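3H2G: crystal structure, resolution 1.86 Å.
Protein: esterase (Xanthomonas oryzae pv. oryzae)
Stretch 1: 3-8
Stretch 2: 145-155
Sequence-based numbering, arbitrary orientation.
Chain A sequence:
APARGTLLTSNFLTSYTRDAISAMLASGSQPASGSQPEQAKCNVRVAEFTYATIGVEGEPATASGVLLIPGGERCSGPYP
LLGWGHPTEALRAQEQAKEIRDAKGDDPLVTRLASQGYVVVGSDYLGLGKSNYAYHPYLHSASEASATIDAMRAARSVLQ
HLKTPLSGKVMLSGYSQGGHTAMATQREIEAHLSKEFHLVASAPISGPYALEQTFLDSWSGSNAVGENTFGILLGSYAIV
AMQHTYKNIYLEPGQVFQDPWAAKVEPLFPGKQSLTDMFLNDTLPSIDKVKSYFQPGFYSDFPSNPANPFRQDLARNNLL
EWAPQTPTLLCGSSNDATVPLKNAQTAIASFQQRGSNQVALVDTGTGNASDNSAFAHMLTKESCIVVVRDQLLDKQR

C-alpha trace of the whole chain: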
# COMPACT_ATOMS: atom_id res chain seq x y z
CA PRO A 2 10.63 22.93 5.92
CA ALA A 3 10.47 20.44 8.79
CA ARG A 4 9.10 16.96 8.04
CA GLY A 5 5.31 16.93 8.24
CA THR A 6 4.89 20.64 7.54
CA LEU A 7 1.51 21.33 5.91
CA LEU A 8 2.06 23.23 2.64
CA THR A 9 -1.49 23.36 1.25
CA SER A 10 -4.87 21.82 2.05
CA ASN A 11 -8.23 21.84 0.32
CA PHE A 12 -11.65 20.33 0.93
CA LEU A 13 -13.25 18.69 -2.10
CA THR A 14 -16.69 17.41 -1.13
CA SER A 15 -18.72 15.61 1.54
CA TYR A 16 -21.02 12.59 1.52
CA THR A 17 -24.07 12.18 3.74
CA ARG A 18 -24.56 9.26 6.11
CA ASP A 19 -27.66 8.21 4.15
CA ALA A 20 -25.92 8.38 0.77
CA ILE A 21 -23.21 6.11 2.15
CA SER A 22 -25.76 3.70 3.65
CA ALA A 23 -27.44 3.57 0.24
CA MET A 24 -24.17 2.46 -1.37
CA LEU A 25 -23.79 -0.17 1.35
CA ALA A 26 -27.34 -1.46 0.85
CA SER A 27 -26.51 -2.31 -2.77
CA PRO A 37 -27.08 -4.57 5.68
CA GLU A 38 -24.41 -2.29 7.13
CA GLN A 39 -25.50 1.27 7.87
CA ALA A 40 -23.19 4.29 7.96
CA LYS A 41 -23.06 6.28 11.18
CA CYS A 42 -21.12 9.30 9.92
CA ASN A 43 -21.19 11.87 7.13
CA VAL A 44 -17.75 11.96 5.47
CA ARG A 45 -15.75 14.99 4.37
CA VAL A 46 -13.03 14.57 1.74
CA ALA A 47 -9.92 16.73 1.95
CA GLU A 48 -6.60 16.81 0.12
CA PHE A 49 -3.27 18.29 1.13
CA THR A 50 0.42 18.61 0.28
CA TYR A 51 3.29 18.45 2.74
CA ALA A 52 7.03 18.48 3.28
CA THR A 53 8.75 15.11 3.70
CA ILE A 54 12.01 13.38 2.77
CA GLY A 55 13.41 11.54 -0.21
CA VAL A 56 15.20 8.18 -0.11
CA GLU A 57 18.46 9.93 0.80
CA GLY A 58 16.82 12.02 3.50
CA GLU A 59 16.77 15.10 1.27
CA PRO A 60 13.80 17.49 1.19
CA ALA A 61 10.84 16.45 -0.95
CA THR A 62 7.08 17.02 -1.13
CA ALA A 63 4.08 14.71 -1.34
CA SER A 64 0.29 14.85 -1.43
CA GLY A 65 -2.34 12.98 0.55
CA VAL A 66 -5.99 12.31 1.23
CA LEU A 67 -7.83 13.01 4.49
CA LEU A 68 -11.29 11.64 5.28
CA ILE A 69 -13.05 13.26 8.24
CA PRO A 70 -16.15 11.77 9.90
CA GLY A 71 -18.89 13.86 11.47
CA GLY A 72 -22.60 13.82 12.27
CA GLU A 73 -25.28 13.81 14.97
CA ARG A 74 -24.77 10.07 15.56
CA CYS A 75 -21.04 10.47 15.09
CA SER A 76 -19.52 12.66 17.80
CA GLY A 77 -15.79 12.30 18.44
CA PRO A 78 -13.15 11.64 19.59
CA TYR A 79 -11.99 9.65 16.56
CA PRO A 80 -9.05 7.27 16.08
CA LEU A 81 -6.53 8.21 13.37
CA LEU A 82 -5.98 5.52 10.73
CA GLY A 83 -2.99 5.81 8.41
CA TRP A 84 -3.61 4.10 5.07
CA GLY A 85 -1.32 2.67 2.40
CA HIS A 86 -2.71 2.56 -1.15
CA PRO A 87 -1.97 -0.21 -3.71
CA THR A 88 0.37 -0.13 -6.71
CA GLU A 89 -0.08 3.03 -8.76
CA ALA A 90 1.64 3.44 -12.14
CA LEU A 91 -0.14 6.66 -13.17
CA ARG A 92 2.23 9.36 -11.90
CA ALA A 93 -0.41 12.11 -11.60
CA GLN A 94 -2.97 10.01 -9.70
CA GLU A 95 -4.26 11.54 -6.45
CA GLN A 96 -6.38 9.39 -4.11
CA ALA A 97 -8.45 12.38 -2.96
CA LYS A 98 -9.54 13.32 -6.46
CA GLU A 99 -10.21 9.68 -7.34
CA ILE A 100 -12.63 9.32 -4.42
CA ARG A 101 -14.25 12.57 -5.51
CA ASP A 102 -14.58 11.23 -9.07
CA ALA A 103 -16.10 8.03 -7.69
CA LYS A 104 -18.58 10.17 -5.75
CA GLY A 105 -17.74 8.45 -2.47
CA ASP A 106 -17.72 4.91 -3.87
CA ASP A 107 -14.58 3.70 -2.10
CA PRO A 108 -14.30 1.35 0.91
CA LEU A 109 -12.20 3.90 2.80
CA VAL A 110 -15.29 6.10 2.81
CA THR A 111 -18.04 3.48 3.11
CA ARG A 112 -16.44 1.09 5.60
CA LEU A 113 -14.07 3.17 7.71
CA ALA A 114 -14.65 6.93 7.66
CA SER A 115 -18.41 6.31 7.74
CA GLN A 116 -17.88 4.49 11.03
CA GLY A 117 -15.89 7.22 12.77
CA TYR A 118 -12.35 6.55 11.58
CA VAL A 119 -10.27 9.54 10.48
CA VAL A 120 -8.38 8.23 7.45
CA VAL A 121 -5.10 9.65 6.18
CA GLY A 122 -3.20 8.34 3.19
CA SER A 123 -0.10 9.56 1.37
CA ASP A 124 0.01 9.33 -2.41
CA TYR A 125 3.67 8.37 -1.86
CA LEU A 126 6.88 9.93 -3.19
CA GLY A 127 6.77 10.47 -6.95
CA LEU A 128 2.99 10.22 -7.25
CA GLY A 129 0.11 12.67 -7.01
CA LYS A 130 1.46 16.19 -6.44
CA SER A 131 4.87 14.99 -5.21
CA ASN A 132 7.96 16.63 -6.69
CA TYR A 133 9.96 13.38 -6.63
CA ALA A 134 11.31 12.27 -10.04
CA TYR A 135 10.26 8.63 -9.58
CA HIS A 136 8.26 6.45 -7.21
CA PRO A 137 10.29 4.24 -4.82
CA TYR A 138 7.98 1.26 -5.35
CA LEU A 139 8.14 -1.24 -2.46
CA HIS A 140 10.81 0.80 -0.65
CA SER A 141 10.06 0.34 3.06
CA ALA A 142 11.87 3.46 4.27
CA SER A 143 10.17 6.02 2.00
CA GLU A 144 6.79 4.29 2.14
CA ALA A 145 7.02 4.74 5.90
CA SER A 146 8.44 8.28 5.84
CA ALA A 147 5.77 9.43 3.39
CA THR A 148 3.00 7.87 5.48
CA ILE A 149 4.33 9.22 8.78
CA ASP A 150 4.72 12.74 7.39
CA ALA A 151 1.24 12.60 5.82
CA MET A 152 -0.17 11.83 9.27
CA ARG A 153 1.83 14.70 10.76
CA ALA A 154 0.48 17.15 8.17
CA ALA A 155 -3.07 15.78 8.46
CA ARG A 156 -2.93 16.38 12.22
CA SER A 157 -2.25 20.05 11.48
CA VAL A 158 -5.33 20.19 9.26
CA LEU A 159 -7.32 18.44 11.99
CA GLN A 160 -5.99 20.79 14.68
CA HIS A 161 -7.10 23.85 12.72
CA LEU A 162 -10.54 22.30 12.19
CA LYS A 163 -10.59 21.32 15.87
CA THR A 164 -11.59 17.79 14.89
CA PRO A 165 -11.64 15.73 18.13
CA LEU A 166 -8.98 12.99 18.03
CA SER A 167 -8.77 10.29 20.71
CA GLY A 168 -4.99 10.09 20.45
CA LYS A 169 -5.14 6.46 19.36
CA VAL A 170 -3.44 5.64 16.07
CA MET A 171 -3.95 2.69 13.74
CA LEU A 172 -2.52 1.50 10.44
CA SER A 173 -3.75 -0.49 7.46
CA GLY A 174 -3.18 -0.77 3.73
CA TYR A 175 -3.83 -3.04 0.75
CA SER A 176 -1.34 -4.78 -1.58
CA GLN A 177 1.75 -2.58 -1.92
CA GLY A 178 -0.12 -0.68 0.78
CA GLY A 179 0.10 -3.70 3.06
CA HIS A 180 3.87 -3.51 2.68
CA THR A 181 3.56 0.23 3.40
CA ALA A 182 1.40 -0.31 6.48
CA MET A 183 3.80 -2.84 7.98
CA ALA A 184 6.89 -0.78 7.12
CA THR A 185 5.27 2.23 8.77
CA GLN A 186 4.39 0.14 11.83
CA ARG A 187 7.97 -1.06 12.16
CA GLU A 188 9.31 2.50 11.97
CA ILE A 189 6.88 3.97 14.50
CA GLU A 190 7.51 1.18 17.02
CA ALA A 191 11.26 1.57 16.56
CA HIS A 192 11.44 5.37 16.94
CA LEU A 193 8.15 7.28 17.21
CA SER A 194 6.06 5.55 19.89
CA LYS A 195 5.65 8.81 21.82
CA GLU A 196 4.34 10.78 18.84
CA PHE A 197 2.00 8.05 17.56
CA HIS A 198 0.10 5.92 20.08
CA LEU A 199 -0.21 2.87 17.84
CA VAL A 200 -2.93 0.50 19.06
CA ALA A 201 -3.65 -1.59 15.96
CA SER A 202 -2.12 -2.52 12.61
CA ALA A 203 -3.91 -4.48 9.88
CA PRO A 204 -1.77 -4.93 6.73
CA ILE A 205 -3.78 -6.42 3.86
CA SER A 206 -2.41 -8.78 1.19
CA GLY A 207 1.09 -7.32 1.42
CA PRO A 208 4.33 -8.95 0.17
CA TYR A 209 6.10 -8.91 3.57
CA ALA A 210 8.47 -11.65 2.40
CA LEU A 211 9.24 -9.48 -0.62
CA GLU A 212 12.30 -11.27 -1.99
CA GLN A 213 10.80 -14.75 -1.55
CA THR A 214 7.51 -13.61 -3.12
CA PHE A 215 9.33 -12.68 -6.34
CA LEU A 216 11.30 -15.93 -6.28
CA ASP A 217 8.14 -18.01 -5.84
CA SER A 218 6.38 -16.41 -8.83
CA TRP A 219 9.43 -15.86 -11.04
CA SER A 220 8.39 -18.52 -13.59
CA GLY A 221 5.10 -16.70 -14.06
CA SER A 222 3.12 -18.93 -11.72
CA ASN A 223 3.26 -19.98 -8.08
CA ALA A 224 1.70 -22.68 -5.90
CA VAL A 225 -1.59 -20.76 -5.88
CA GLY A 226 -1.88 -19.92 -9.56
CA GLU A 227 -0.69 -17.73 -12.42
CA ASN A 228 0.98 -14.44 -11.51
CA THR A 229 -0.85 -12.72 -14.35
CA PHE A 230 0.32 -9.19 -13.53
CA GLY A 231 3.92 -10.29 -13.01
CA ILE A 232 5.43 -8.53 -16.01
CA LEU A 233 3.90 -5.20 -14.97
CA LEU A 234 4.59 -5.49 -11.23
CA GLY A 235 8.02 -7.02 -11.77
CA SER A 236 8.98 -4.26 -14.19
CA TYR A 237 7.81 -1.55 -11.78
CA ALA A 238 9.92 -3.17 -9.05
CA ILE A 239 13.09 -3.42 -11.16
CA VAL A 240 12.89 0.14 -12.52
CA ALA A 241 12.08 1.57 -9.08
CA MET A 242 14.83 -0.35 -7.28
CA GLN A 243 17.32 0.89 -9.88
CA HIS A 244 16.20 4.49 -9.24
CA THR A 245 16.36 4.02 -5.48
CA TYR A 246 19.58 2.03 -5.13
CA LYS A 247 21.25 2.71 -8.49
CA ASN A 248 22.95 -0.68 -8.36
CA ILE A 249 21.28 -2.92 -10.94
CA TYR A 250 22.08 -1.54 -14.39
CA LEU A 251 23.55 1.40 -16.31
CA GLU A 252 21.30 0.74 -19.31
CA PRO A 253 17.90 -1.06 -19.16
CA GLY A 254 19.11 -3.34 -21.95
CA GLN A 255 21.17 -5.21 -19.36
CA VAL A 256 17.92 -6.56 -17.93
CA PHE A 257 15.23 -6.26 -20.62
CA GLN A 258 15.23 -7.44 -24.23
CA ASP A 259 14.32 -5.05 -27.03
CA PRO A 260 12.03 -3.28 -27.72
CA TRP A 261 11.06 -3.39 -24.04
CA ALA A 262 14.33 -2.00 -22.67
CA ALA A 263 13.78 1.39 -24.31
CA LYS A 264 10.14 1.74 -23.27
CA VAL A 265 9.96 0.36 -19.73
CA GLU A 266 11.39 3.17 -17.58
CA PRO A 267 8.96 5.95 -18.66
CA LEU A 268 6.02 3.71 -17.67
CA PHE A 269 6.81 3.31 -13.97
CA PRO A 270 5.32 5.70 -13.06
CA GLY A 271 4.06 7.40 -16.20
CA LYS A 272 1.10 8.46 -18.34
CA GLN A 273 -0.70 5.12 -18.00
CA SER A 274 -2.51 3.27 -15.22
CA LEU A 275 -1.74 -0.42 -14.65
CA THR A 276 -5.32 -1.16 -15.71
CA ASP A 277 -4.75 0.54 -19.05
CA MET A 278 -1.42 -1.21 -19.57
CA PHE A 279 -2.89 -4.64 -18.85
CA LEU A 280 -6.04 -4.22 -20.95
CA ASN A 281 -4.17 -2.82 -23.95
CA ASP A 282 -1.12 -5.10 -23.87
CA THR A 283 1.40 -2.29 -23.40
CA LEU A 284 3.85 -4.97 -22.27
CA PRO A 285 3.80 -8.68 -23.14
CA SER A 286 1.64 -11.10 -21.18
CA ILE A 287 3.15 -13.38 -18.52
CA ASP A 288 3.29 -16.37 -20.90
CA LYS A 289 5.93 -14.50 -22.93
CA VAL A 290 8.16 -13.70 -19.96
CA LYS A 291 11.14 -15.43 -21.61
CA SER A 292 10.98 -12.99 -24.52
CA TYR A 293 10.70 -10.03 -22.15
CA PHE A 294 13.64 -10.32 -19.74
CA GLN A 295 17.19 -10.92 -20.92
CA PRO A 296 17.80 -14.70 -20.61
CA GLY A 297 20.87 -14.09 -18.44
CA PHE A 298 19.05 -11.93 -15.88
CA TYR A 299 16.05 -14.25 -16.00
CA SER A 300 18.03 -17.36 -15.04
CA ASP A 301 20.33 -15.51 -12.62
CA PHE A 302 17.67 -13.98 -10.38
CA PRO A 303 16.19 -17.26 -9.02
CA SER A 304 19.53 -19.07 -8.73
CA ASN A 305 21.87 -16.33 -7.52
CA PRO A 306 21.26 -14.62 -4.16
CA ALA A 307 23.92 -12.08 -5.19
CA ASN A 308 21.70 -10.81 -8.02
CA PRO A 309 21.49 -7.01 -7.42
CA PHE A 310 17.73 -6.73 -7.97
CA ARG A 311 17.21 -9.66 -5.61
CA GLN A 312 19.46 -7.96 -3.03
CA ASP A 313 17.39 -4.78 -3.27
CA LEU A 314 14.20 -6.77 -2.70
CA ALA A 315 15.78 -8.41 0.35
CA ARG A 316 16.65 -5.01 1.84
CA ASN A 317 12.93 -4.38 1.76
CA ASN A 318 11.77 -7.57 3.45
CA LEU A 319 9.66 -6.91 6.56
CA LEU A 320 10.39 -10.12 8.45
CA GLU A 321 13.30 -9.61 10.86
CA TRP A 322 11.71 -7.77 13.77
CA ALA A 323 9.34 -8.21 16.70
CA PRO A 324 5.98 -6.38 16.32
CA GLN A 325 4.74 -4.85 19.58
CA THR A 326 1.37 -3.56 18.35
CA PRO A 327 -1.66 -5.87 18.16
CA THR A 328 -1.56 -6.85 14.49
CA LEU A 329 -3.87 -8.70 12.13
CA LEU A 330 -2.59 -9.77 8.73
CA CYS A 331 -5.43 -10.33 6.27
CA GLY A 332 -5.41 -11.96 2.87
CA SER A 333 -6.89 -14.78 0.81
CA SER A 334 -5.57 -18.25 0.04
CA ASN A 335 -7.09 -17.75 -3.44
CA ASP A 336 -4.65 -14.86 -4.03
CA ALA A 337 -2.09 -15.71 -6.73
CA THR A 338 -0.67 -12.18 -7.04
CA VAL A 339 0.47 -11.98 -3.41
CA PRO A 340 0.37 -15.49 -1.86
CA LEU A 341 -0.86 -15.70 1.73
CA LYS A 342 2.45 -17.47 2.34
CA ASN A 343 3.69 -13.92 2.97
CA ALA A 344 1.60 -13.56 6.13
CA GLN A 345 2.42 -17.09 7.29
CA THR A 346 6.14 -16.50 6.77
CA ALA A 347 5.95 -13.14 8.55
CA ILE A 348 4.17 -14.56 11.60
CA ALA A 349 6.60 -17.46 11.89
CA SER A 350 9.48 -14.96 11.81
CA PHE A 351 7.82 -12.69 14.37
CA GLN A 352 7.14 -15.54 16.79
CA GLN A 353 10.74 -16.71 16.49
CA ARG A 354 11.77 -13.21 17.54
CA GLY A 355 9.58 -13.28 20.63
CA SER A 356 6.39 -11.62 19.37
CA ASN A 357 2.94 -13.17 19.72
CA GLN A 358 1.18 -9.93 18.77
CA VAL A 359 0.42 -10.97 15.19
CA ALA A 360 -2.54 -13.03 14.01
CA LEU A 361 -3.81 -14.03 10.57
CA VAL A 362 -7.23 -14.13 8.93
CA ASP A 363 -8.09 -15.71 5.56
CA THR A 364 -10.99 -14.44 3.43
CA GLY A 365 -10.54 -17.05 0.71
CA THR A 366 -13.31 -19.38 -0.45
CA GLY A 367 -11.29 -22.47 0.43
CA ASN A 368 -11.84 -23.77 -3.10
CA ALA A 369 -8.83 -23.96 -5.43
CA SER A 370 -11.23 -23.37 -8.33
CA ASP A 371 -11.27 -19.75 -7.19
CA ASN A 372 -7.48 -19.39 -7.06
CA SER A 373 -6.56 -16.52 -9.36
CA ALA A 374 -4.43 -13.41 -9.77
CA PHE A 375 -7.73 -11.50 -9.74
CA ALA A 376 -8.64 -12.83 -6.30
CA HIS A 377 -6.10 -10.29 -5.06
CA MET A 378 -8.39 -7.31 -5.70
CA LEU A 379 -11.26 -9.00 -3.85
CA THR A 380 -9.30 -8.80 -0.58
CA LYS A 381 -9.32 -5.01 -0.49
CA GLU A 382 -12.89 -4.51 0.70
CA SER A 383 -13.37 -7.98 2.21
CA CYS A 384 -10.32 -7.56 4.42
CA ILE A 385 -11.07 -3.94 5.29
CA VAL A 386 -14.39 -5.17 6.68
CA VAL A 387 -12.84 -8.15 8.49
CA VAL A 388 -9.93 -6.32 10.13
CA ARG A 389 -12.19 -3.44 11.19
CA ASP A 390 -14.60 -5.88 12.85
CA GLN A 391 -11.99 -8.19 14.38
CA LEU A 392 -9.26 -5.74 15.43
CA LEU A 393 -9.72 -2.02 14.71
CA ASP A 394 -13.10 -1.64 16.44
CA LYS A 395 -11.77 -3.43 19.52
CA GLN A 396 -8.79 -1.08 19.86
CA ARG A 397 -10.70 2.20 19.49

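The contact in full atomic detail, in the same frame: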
# COMPACT_ATOMS: atom_id res chain seq x y z
N ALA A 3 10.36 21.63 7.95
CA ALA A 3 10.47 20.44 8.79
C ALA A 3 9.52 19.35 8.30
O ALA A 3 8.44 19.64 7.78
CB ALA A 3 10.14 20.80 10.23
N ARG A 4 9.92 18.09 8.46
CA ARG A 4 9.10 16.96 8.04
C ARG A 4 7.70 17.06 8.62
O ARG A 4 7.53 17.32 9.82
CB ARG A 4 9.74 15.64 8.49
CG ARG A 4 11.01 15.26 7.75
CD ARG A 4 11.51 13.89 8.18
NE ARG A 4 10.48 12.86 8.02
CZ ARG A 4 10.63 11.58 8.36
NH1 ARG A 4 11.78 11.17 8.87
NH2 ARG A 4 9.63 10.73 8.19
N GLY A 5 6.69 16.86 7.78
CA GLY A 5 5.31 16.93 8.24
C GLY A 5 4.66 18.29 8.09
O GLY A 5 3.45 18.43 8.30
N THR A 6 5.44 19.30 7.72
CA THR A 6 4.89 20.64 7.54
C THR A 6 3.78 20.65 6.48
O THR A 6 3.95 20.11 5.39
CB THR A 6 5.98 21.65 7.11
OG1 THR A 6 6.93 21.81 8.17
CG2 THR A 6 5.37 23.01 6.79
N LEU A 7 2.64 21.25 6.82
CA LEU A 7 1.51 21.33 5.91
C LEU A 7 1.72 22.50 4.95
O LEU A 7 1.77 23.66 5.37
CB LEU A 7 0.21 21.55 6.69
CG LEU A 7 -1.08 21.66 5.88
CD1 LEU A 7 -1.43 20.31 5.27
CD2 LEU A 7 -2.21 22.13 6.78
N LEU A 8 1.84 22.20 3.66
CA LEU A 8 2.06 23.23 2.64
C LEU A 8 0.75 23.81 2.09
O LEU A 8 0.61 25.02 1.97
CB LEU A 8 2.91 22.65 1.50
CG LEU A 8 4.31 22.22 1.95
CD1 LEU A 8 5.04 21.52 0.81
CD2 LEU A 8 5.09 23.44 2.42
N ALA A 145 7.26 4.40 4.51
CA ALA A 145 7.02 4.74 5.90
C ALA A 145 7.15 6.24 6.15
O ALA A 145 6.28 6.85 6.78
CB ALA A 145 7.98 3.98 6.81
N SER A 146 8.22 6.85 5.64
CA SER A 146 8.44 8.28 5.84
C SER A 146 7.31 9.11 5.24
O SER A 146 6.86 10.08 5.83
CB SER A 146 9.79 8.71 5.27
OG SER A 146 9.86 8.54 3.86
N ALA A 147 6.85 8.71 4.05
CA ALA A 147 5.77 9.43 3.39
C ALA A 147 4.47 9.30 4.18
O ALA A 147 3.72 10.27 4.32
CB ALA A 147 5.58 8.89 1.97
N THR A 148 4.21 8.11 4.71
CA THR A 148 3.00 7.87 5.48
C THR A 148 3.04 8.63 6.81
O THR A 148 2.07 9.28 7.20
CB THR A 148 2.82 6.37 5.76
OG1 THR A 148 2.69 5.67 4.51
CG2 THR A 148 1.57 6.12 6.59
N ILE A 149 4.17 8.53 7.50
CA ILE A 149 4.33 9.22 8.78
C ILE A 149 4.16 10.73 8.62
O ILE A 149 3.45 11.36 9.40
CB ILE A 149 5.72 8.90 9.38
CG1 ILE A 149 5.72 7.45 9.89
CG2 ILE A 149 6.06 9.88 10.48
CD1 ILE A 149 7.11 6.90 10.20
N ASP A 150 4.80 11.30 7.61
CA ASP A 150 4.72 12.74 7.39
C ASP A 150 3.34 13.18 6.91
O ASP A 150 2.94 14.33 7.13
CB ASP A 150 5.82 13.16 6.42
CG ASP A 150 7.20 13.07 7.06
OD1 ASP A 150 8.22 13.13 6.34
OD2 ASP A 150 7.26 12.93 8.30
N ALA A 151 2.59 12.28 6.28
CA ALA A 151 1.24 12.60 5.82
C ALA A 151 0.37 12.71 7.06
O ALA A 151 -0.50 13.58 7.15
CB ALA A 151 0.71 11.49 4.91
N MET A 152 0.60 11.82 8.03
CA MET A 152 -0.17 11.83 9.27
C MET A 152 0.16 13.08 10.08
O MET A 152 -0.71 13.65 10.73
CB MET A 152 0.14 10.56 10.08
CG MET A 152 -0.28 9.28 9.38
SD MET A 152 -0.04 7.82 10.41
CE MET A 152 -1.51 7.84 11.32
N ARG A 153 1.42 13.50 10.04
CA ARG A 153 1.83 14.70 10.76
C ARG A 153 1.12 15.92 10.18
O ARG A 153 0.57 16.74 10.91
CB ARG A 153 3.35 14.88 10.67
CG ARG A 153 4.12 13.88 11.52
CD ARG A 153 5.61 13.95 11.25
NE ARG A 153 6.37 13.22 12.26
CZ ARG A 153 7.64 12.86 12.13
NH1 ARG A 153 8.31 13.15 11.03
NH2 ARG A 153 8.25 12.21 13.12
N ALA A 154 1.12 16.03 8.85
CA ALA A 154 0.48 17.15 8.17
C ALA A 154 -1.04 17.12 8.36
O ALA A 154 -1.67 18.15 8.57
CB ALA A 154 0.83 17.14 6.69
N ALA A 155 -1.63 15.93 8.27
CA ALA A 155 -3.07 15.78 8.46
C ALA A 155 -3.47 16.26 9.86
O ALA A 155 -4.52 16.87 10.03
CB ALA A 155 -3.48 14.33 8.26

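What ties the N-terminal segment to the helix most firmly? The answer is a salt bridge between Arg4 and Asp150, both of whose CA-to-CB bonds point toward the opposing stretch. Arg4 NE donates a hydrogen bond to Asp150 OD1 at 2.8 Å, with an N-H...acceptor angle of 154°, and a second, weak bond runs from Arg4 NH2 to Asp150 OD2 at 3.2 Å. Asp150 OD1 thus meets the guanidinium at its edge, near its plane, where the N-H groups point. Arg4 reaches this position with chi1 m and chi2 t, and with chi3 p turning NE back toward Asp150 OD1. Asp150 is buried, so a cationic partner suits its charge well.

How can a second arginine sit so close to the first? The CA-to-CB bond of Arg153, one helical turn beyond Asp150, also points toward the N-terminal segment, and Arg153 NH1 lies 3.7 Å from Arg4 NE, over one face of the Arg4 guanidinium. Two like charges at this distance would repel if left alone, but the carboxylate is shared between them: Arg153 NH1 forms a salt bridge to Asp150 OD2 at 2.9 Å, with a weak hydrogen bond. Asp150 OD1, and Arg153 NE and NH2, find further hydrogen bonds elsewhere in the structure.

Why is there a glycine where the backbones come closest? Gly5 and Asp150 have their CA atoms 4.3 Å apart, and Gly5 CA lies 3.7 Å from both Asp150 O and Arg153 CB. A CB on Gly5 would fall only 2.7 Å from Arg153 CB, a clash. The type II turn from Ala3 to Thr6 makes its own demand: at phi/psi of 93/-8, a CB would also be jammed against the carbonyl O of Arg4. The turn is closed by Thr6 N bonding to Ala3 O at 3.0 Å and reinforced by Thr6 OG1 donating to Ala3 O at 2.7 Å, while the Thr6 CA-to-CB bond points away from the helix.

What packing completes the contact? Gly5 O comes within 3.2 Å of Ala154 CA, where the alanine presents only a methyl group as its side chain. Leu7, at the start of the strand, adds an apolar touch, its CD1 4.1 Å from Ala154 CB. At the other end, Arg4 NH2 rests 3.6 Å from Ser146 CB. Together the stretches bury 372 Å², with Arg4, Gly5 and Ala154 contributing the most.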